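Local coordinates for protein N-methyltransferase (Streptoalloteichus sp. ATCC 53650, PDB 5BSZ) that probably transfers a methyl group from S-adenosylmethionine to the amino nitrogen of a deoxysugar in kedarcidin biosynthesis, at residues Gly16-Leu21 with Pro79-Ala84; Val54-Gly59 with Ala83-Lys88; Asp71-Glu76 with Ala91-Gln96. One frame throughout, in Å; residues are numbered along the deposited sequence.

Contact 1 of 3, residues Gly16-Leu21 with Pro79-Ala84; sequences GEVYDL and PAMRAA. With SAH (S-adenosyl-L-homocysteine), chain B.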
# COMPACT_ATOMS: atom_id res chain seq x y z
N GLY A 16 -6.55 -17.98 9.82
CA GLY A 16 -5.30 -18.76 9.73
C GLY A 16 -4.75 -18.92 8.31
O GLY A 16 -5.48 -19.32 7.39
N GLU A 17 -3.46 -18.59 8.13
CA GLU A 17 -2.76 -18.83 6.85
C GLU A 17 -1.45 -19.63 7.00
O GLU A 17 -0.66 -19.37 7.92
CB GLU A 17 -2.49 -17.50 6.12
CG GLU A 17 -3.73 -16.90 5.47
CD GLU A 17 -3.67 -15.39 5.33
OE1 GLU A 17 -2.68 -14.90 4.74
OE2 GLU A 17 -4.60 -14.70 5.80
N VAL A 18 -1.25 -20.57 6.07
CA VAL A 18 -0.25 -21.66 6.18
C VAL A 18 1.14 -21.12 6.48
O VAL A 18 1.75 -21.47 7.51
CB VAL A 18 -0.19 -22.56 4.92
CG1 VAL A 18 1.05 -23.45 4.91
CG2 VAL A 18 -1.43 -23.44 4.81
N TYR A 19 1.63 -20.26 5.59
CA TYR A 19 2.99 -19.72 5.71
C TYR A 19 3.13 -18.83 6.93
O TYR A 19 4.14 -18.89 7.65
CB TYR A 19 3.40 -18.98 4.43
CG TYR A 19 3.72 -19.94 3.32
CD1 TYR A 19 5.04 -20.24 2.99
CD2 TYR A 19 2.70 -20.59 2.63
CE1 TYR A 19 5.33 -21.14 1.97
CE2 TYR A 19 2.98 -21.50 1.62
CZ TYR A 19 4.29 -21.76 1.30
OH TYR A 19 4.55 -22.65 0.29
N ASP A 20 2.13 -17.99 7.16
CA ASP A 20 2.12 -17.13 8.33
C ASP A 20 2.28 -17.96 9.60
O ASP A 20 3.10 -17.63 10.47
CB ASP A 20 0.83 -16.32 8.41
CG ASP A 20 0.80 -15.44 9.64
OD1 ASP A 20 1.65 -14.54 9.76
OD2 ASP A 20 -0.06 -15.67 10.51
N LEU A 21 1.50 -19.05 9.69
CA LEU A 21 1.54 -19.89 10.87
C LEU A 21 2.87 -20.66 10.91
O LEU A 21 3.42 -20.83 12.00
CB LEU A 21 0.27 -20.76 11.01
CG LEU A 21 -1.03 -19.99 11.35
CD1 LEU A 21 -2.14 -20.80 12.04
CD2 LEU A 21 -0.75 -18.73 12.17
N PRO A 79 -10.42 -22.76 6.07
CA PRO A 79 -10.29 -23.90 5.15
C PRO A 79 -8.83 -24.25 4.81
O PRO A 79 -8.47 -25.40 4.69
CB PRO A 79 -11.07 -23.45 3.89
CG PRO A 79 -11.59 -22.07 4.15
CD PRO A 79 -11.37 -21.73 5.59
N ALA A 80 -7.98 -23.25 4.67
CA ALA A 80 -6.60 -23.49 4.34
C ALA A 80 -5.90 -24.24 5.46
O ALA A 80 -5.22 -25.24 5.20
CB ALA A 80 -5.87 -22.18 4.06
N MET A 81 -6.05 -23.77 6.70
CA MET A 81 -5.46 -24.45 7.85
C MET A 81 -5.97 -25.87 8.01
O MET A 81 -5.16 -26.76 8.34
CB MET A 81 -5.67 -23.72 9.19
CG MET A 81 -5.09 -22.33 9.31
SD MET A 81 -3.29 -22.29 9.19
CE MET A 81 -3.10 -22.68 7.47
N ARG A 82 -7.28 -26.04 7.84
CA ARG A 82 -7.92 -27.34 8.05
C ARG A 82 -7.29 -28.34 7.09
O ARG A 82 -6.99 -29.47 7.47
CB ARG A 82 -9.43 -27.26 7.85
CG ARG A 82 -10.19 -28.54 8.22
CD ARG A 82 -11.29 -28.91 7.23
NE ARG A 82 -10.76 -29.40 5.96
CZ ARG A 82 -10.35 -30.66 5.77
NH1 ARG A 82 -9.87 -31.01 4.59
NH2 ARG A 82 -10.43 -31.55 6.76
N ALA A 83 -7.09 -27.90 5.84
CA ALA A 83 -6.56 -28.81 4.82
C ALA A 83 -5.10 -29.11 5.11
O ALA A 83 -4.71 -30.25 4.96
CB ALA A 83 -6.73 -28.25 3.41
N ALA A 84 -4.33 -28.11 5.54
CA ALA A 84 -2.92 -28.31 5.90
C ALA A 84 -2.75 -29.18 7.14
O ALA A 84 -1.93 -30.07 7.20
CB ALA A 84 -2.19 -26.98 6.10
N SAH B . -3.87 -23.38 18.52
CA SAH B . -3.01 -23.07 17.32
CB SAH B . -3.54 -21.94 16.42
CG SAH B . -2.93 -20.55 16.44
SD SAH B . -3.59 -19.33 15.35
C SAH B . -1.62 -22.93 17.87
O SAH B . -1.36 -22.87 19.07
OXT SAH B . -0.70 -23.03 17.12
C5' SAH B . -5.30 -19.15 15.78
C4' SAH B . -6.15 -20.10 14.92
O4' SAH B . -7.54 -20.02 15.29
C3' SAH B . -6.14 -19.73 13.44
O3' SAH B . -5.68 -20.88 12.72
C2' SAH B . -7.57 -19.43 13.02
O2' SAH B . -7.89 -19.94 11.70
C1' SAH B . -8.35 -20.09 14.13
N9 SAH B . -9.66 -19.49 14.42
C8 SAH B . -9.99 -18.16 14.47
N7 SAH B . -11.30 -18.01 14.74
C5 SAH B . -11.82 -19.26 14.82
C6 SAH B . -13.16 -19.80 15.06
N6 SAH B . -14.14 -18.90 15.26
N1 SAH B . -13.29 -21.15 15.10
C2 SAH B . -12.27 -21.99 14.86
N3 SAH B . -11.01 -21.58 14.64
C4 SAH B . -10.75 -20.25 14.61
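Met81 is the bump of this contact, a side chain bent at chi2 and chi3 that fills the hollow between Gly16, Val18 and Leu21. Its first turn, with CG anti to the carbonyl carbon (chi1 -61°), lays that carbon against the backbone of Gly16, 3.6 Å from Gly16 C. With no side chain on Gly16, Met81 CG can lie there, where a CB would clash. Farther out, SD meets a branch of Leu21, with Leu21 CD1 3.4 Å from Met81 SD. The tip fits most tightly: Met81 CE presses on the CG2 branch of Val18 at 3.2 Å, closer than usual for two carbons, and lies 3.1 Å from Val18 N. The same branch also reaches the next helical turn, where Val18 CG2 touches Ala84 CB at 3.8 Å. An alanine in place of Met81 would probably open a gap where SD and CE sat against Leu21 and Val18, and take away the contact of CG with Gly16. At the ribose, Gly16 N donates to O2' of S-adenosylhomocysteine at 3.0 Å, side by side with the apolar fit, and Leu21 and Met81 also line the pocket. No hydrogen bond joins the two segments; shape and dispersion, not directed bonds, hold the start of helix 18-24 against helix 79-88.

Contact 2 of 3, residues Val54-Gly59 with Ala83-Lys88; sequences VACGTG and AAAERK. With SAH (S-adenosyl-L-homocysteine), chain B; EDO (1,2-ethanediol), chain D.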
# COMPACT_ATOMS: atom_id res chain seq x y z
N VAL A 54 -9.04 -27.55 19.59
CA VAL A 54 -9.95 -26.55 19.03
C VAL A 54 -9.17 -25.29 18.62
O VAL A 54 -8.44 -24.73 19.43
CB VAL A 54 -11.05 -26.18 20.04
CG1 VAL A 54 -11.96 -25.12 19.48
CG2 VAL A 54 -11.83 -27.43 20.44
N ALA A 55 -9.34 -24.90 17.36
CA ALA A 55 -8.52 -23.89 16.66
C ALA A 55 -7.09 -24.33 16.54
O ALA A 55 -6.18 -23.61 16.93
CB ALA A 55 -8.64 -22.49 17.29
N CYS A 56 -6.93 -25.51 15.94
CA CYS A 56 -5.69 -26.23 15.93
C CYS A 56 -4.64 -25.68 14.91
O CYS A 56 -3.51 -26.13 14.91
CB CYS A 56 -5.99 -27.71 15.71
SG CYS A 56 -6.66 -28.08 14.06
N GLY A 57 -4.97 -24.72 14.08
CA GLY A 57 -3.95 -24.15 13.14
C GLY A 57 -3.41 -25.25 12.22
O GLY A 57 -4.19 -26.06 11.70
N THR A 58 -2.10 -25.33 12.12
CA THR A 58 -1.40 -26.27 11.21
C THR A 58 -1.49 -27.71 11.73
O THR A 58 -1.03 -28.61 11.05
CB THR A 58 0.11 -25.99 11.13
OG1 THR A 58 0.70 -26.13 12.43
CG2 THR A 58 0.38 -24.60 10.68
N GLY A 59 -2.02 -27.94 12.93
CA GLY A 59 -2.06 -29.29 13.47
C GLY A 59 -0.75 -29.76 14.10
O GLY A 59 -0.59 -30.94 14.44
N ALA A 83 -7.09 -27.90 5.84
CA ALA A 83 -6.56 -28.81 4.82
C ALA A 83 -5.10 -29.11 5.11
O ALA A 83 -4.71 -30.25 4.96
CB ALA A 83 -6.73 -28.25 3.41
N ALA A 84 -4.33 -28.11 5.54
CA ALA A 84 -2.92 -28.31 5.90
C ALA A 84 -2.75 -29.18 7.14
O ALA A 84 -1.93 -30.07 7.20
CB ALA A 84 -2.19 -26.98 6.10
N ALA A 85 -3.57 -28.96 8.16
CA ALA A 85 -3.52 -29.84 9.31
C ALA A 85 -3.81 -31.29 8.90
O ALA A 85 -3.14 -32.25 9.32
CB ALA A 85 -4.52 -29.35 10.34
N GLU A 86 -4.84 -31.48 8.08
CA GLU A 86 -5.27 -32.83 7.77
C GLU A 86 -4.23 -33.57 6.94
O GLU A 86 -4.03 -34.75 7.14
CB GLU A 86 -6.61 -32.87 7.05
CG GLU A 86 -7.31 -34.20 7.27
CD GLU A 86 -8.76 -34.15 6.87
OE1 GLU A 86 -8.95 -34.08 5.63
OE2 GLU A 86 -9.65 -34.13 7.78
N ARG A 87 -3.61 -32.86 6.01
CA ARG A 87 -2.45 -33.32 5.28
C ARG A 87 -1.35 -33.79 6.20
O ARG A 87 -0.71 -34.80 5.90
CB ARG A 87 -1.92 -32.16 4.42
CG ARG A 87 -1.35 -32.55 3.07
CD ARG A 87 -0.97 -31.31 2.27
NE ARG A 87 -2.12 -30.46 1.99
CZ ARG A 87 -2.22 -29.15 2.25
NH1 ARG A 87 -1.21 -28.46 2.79
NH2 ARG A 87 -3.34 -28.52 1.95
N LYS A 88 -1.09 -33.08 7.30
CA LYS A 88 0.08 -33.40 8.13
C LYS A 88 -0.13 -34.58 9.06
O LYS A 88 0.81 -35.21 9.46
CB LYS A 88 0.53 -32.17 8.92
CG LYS A 88 1.46 -32.46 10.09
CD LYS A 88 1.48 -31.23 10.99
CE LYS A 88 2.43 -30.21 10.41
NZ LYS A 88 2.01 -28.83 10.75
N SAH B . -3.87 -23.38 18.52
CA SAH B . -3.01 -23.07 17.32
CB SAH B . -3.54 -21.94 16.42
CG SAH B . -2.93 -20.55 16.44
SD SAH B . -3.59 -19.33 15.35
C SAH B . -1.62 -22.93 17.87
O SAH B . -1.36 -22.87 19.07
OXT SAH B . -0.70 -23.03 17.12
C5' SAH B . -5.30 -19.15 15.78
C4' SAH B . -6.15 -20.10 14.92
O4' SAH B . -7.54 -20.02 15.29
C3' SAH B . -6.14 -19.73 13.44
O3' SAH B . -5.68 -20.88 12.72
C2' SAH B . -7.57 -19.43 13.02
O2' SAH B . -7.89 -19.94 11.70
C1' SAH B . -8.35 -20.09 14.13
N9 SAH B . -9.66 -19.49 14.42
C8 SAH B . -9.99 -18.16 14.47
N7 SAH B . -11.30 -18.01 14.74
C5 SAH B . -11.82 -19.26 14.82
C6 SAH B . -13.16 -19.80 15.06
N6 SAH B . -14.14 -18.90 15.26
N1 SAH B . -13.29 -21.15 15.10
C2 SAH B . -12.27 -21.99 14.86
N3 SAH B . -11.01 -21.58 14.64
C4 SAH B . -10.75 -20.25 14.61
C1 EDO D . -2.39 -36.88 5.68
O1 EDO D . -1.14 -37.57 5.80
C2 EDO D . -3.54 -37.85 5.94
O2 EDO D . -4.46 -37.25 6.86
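Thr58 and Gly59 end a type II' turn that begins at Cys56 and lays its backbone on helix 79-88, bringing Gly59 CA within 4.4 Å of Ala85 CA. A small residue meets the loop here: Ala85 CB lies 3.6 Å from Gly57 O, and it also lies near Thr58 O and the backbone of Gly59. The approach is close enough that a CB on Gly59 would be tight against that methyl. Thr58 O takes one hydrogen bond, from Lys88 NZ at 3.1 Å. It also has a weaker CA-H...O contact with Ala85 CA at 3.3 Å, with 145° at the hydrogen. The lysine leaves the helix with CG anti to the backbone N (chi1 163°) and later bends at chi3; its NZ ends up above the carbonyl plane of Thr58, 56° out of it, and 3.4 Å from Thr58 CB. The ammonium has a second partner in Glu60, with which it forms a salt bridge just past the loop. The loop's other side faces S-adenosylhomocysteine, whose amino N donates to Ala55 O at 2.8 Å. Gly57 has a positive phi, and a CB there would crowd the homocysteine part of the ligand. The sequence Cys56-Gly57-Thr58-Gly59 after strand 50-54 is the glycine-rich loop of Rossmann-like methyltransferases. Chemically, the lysine ammonium bonds the Thr58 carbonyl on the exposed side, while the methyl of Ala85 packs beneath the loop. Small residues allow the close approach, Gly57 next to the ligand and Gly59 next to Ala85. The lysine's charge would probably polarise the Thr58 peptide, though the Glu60 carboxylate would partly offset it.

Contact 3 of 3, residues Asp71-Glu76 with Ala91-Gln96; sequences DAAGVE and ATPVHQ. With SAH (S-adenosyl-L-homocysteine), chain B.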
# COMPACT_ATOMS: atom_id res chain seq x y z
N ASP A 71 -6.57 -41.34 19.53
CA ASP A 71 -7.91 -41.11 18.93
C ASP A 71 -8.14 -39.57 19.05
O ASP A 71 -8.68 -39.07 20.04
CB ASP A 71 -8.95 -41.96 19.68
CG ASP A 71 -10.40 -41.62 19.37
OD1 ASP A 71 -10.70 -41.09 18.28
OD2 ASP A 71 -11.28 -41.88 20.25
N ALA A 72 -7.71 -38.84 18.03
CA ALA A 72 -7.62 -37.37 18.12
C ALA A 72 -8.41 -36.71 17.00
O ALA A 72 -8.70 -37.33 15.94
CB ALA A 72 -6.16 -36.94 18.05
N ALA A 73 -8.70 -35.42 17.19
CA ALA A 73 -9.33 -34.61 16.15
C ALA A 73 -8.97 -33.15 16.33
O ALA A 73 -8.52 -32.73 17.41
CB ALA A 73 -10.85 -34.74 16.14
N GLY A 74 -9.20 -32.40 15.26
CA GLY A 74 -9.06 -30.93 15.32
C GLY A 74 -10.31 -30.21 14.88
O GLY A 74 -11.16 -30.77 14.17
N VAL A 75 -10.42 -28.93 15.27
CA VAL A 75 -11.44 -28.03 14.76
C VAL A 75 -10.69 -26.80 14.29
O VAL A 75 -9.79 -26.30 15.02
CB VAL A 75 -12.45 -27.66 15.85
CG1 VAL A 75 -13.18 -26.36 15.54
CG2 VAL A 75 -13.47 -28.78 16.03
N GLU A 76 -11.00 -26.35 13.07
CA GLU A 76 -10.33 -25.15 12.49
C GLU A 76 -11.33 -24.47 11.54
O GLU A 76 -11.91 -25.14 10.68
CB GLU A 76 -9.12 -25.63 11.73
CG GLU A 76 -7.93 -24.75 11.46
CD GLU A 76 -7.89 -23.38 12.08
OE1 GLU A 76 -7.15 -23.19 13.04
OE2 GLU A 76 -8.55 -22.49 11.51
N ALA A 91 -5.01 -40.09 9.62
CA ALA A 91 -6.27 -40.62 10.16
C ALA A 91 -6.77 -39.82 11.35
O ALA A 91 -7.44 -40.36 12.23
CB ALA A 91 -6.14 -42.08 10.58
N THR A 92 -6.46 -38.53 11.36
CA THR A 92 -6.98 -37.61 12.36
C THR A 92 -7.83 -36.58 11.62
O THR A 92 -7.29 -35.78 10.84
CB THR A 92 -5.84 -36.93 13.13
OG1 THR A 92 -4.97 -37.94 13.64
CG2 THR A 92 -6.33 -36.10 14.31
N PRO A 93 -9.15 -36.61 11.84
CA PRO A 93 -9.98 -35.68 11.13
C PRO A 93 -9.76 -34.27 11.70
O PRO A 93 -9.61 -34.13 12.92
CB PRO A 93 -11.38 -36.16 11.40
CG PRO A 93 -11.30 -36.89 12.71
CD PRO A 93 -9.93 -37.49 12.73
N VAL A 94 -9.76 -33.29 10.82
CA VAL A 94 -9.84 -31.87 11.16
C VAL A 94 -11.09 -31.32 10.53
O VAL A 94 -11.26 -31.30 9.30
CB VAL A 94 -8.59 -31.15 10.69
CG1 VAL A 94 -8.56 -29.74 11.29
CG2 VAL A 94 -7.35 -31.89 11.18
N HIS A 95 -11.98 -30.88 11.40
CA HIS A 95 -13.30 -30.45 10.99
C HIS A 95 -13.31 -28.91 10.79
O HIS A 95 -12.73 -28.18 11.60
CB HIS A 95 -14.28 -30.75 12.12
CG HIS A 95 -14.31 -32.18 12.53
ND1 HIS A 95 -15.09 -33.12 11.87
CD2 HIS A 95 -13.75 -32.83 13.58
CE1 HIS A 95 -14.97 -34.29 12.48
NE2 HIS A 95 -14.14 -34.14 13.51
N GLN A 96 -13.96 -28.44 9.74
CA GLN A 96 -14.18 -27.03 9.54
C GLN A 96 -15.36 -26.59 10.37
O GLN A 96 -16.48 -26.99 10.10
CB GLN A 96 -14.42 -26.72 8.06
CG GLN A 96 -14.45 -25.22 7.90
CD GLN A 96 -14.88 -24.70 6.54
OE1 GLN A 96 -15.62 -25.33 5.81
NE2 GLN A 96 -14.47 -23.49 6.25
N SAH B . -3.87 -23.38 18.52
CA SAH B . -3.01 -23.07 17.32
CB SAH B . -3.54 -21.94 16.42
CG SAH B . -2.93 -20.55 16.44
SD SAH B . -3.59 -19.33 15.35
C SAH B . -1.62 -22.93 17.87
O SAH B . -1.36 -22.87 19.07
OXT SAH B . -0.70 -23.03 17.12
C5' SAH B . -5.30 -19.15 15.78
C4' SAH B . -6.15 -20.10 14.92
O4' SAH B . -7.54 -20.02 15.29
C3' SAH B . -6.14 -19.73 13.44
O3' SAH B . -5.68 -20.88 12.72
C2' SAH B . -7.57 -19.43 13.02
O2' SAH B . -7.89 -19.94 11.70
C1' SAH B . -8.35 -20.09 14.13
N9 SAH B . -9.66 -19.49 14.42
C8 SAH B . -9.99 -18.16 14.47
N7 SAH B . -11.30 -18.01 14.74
C5 SAH B . -11.82 -19.26 14.82
C6 SAH B . -13.16 -19.80 15.06
N6 SAH B . -14.14 -18.90 15.26
N1 SAH B . -13.29 -21.15 15.10
C2 SAH B . -12.27 -21.99 14.86
N3 SAH B . -11.01 -21.58 14.64
C4 SAH B . -10.75 -20.25 14.61
O HOH W 1 -6.47 -39.83 15.51
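Val94 CG1 and Glu76 CG both stand anti to the backbone N (chi1 -169° and -156°), and Val94 CG1 lies 4.2 Å from Glu76 CB. With chi2 near eclipsed (5°), Glu76 CD lies farther from Val94, and its carboxylate reaches the ribose of S-adenosylhomocysteine. There each oxygen takes one hydroxyl: O3' donates to Glu76 OE1 at 2.8 Å and O2' to Glu76 OE2 at 2.6 Å. Gly57 N also donates to OE1 and Ser78 N to OE2, giving each oxygen a backbone N-H too. An acidic residue at the end of the second strand is the classic ribose-binding feature of Rossmann-like methyltransferases. The strands are parallel, bonded from Gly74 N to Pro93 O, from His95 N to Gly74 O and from Glu76 N to His95 O, each 2.9 Å. The His95 ring turns its edge to Gly74 O, 3.4 Å from CD2. Thr92 CG2 packs on Ala72 O, while Thr92 OG1 bonds Thr90 and a water shared with Ala72 N. Helix 79-88 makes the beta-alpha-beta crossover between the strands, its Ala85 touching Val94; strand 71-76 also pairs with strand 50-54, and strand 94-96 is an outermost strand within this chain.

In the fold
Helix 79-88 ties the three contacts together: contacts 1 and 2 use it directly and share Ala83 and Ala84, while contact 3 pairs the strands it connects. Contact 3 is the buried one, held by backbone bonds of the sheet; contacts 1 and 2 are partly buried, the former without a hydrogen bond between its segments, the latter mixing small-residue packing with an exposed lysine. They meet at the cofactor, which all three touch. Glu76 of contact 3 accepts from Gly57 N of contact 2 and packs on Met81 of contact 1, and Leu21 of contact 1 rests on Thr58. Sheet, glycine-rich loop and N-terminal segment thus converge on one pocket.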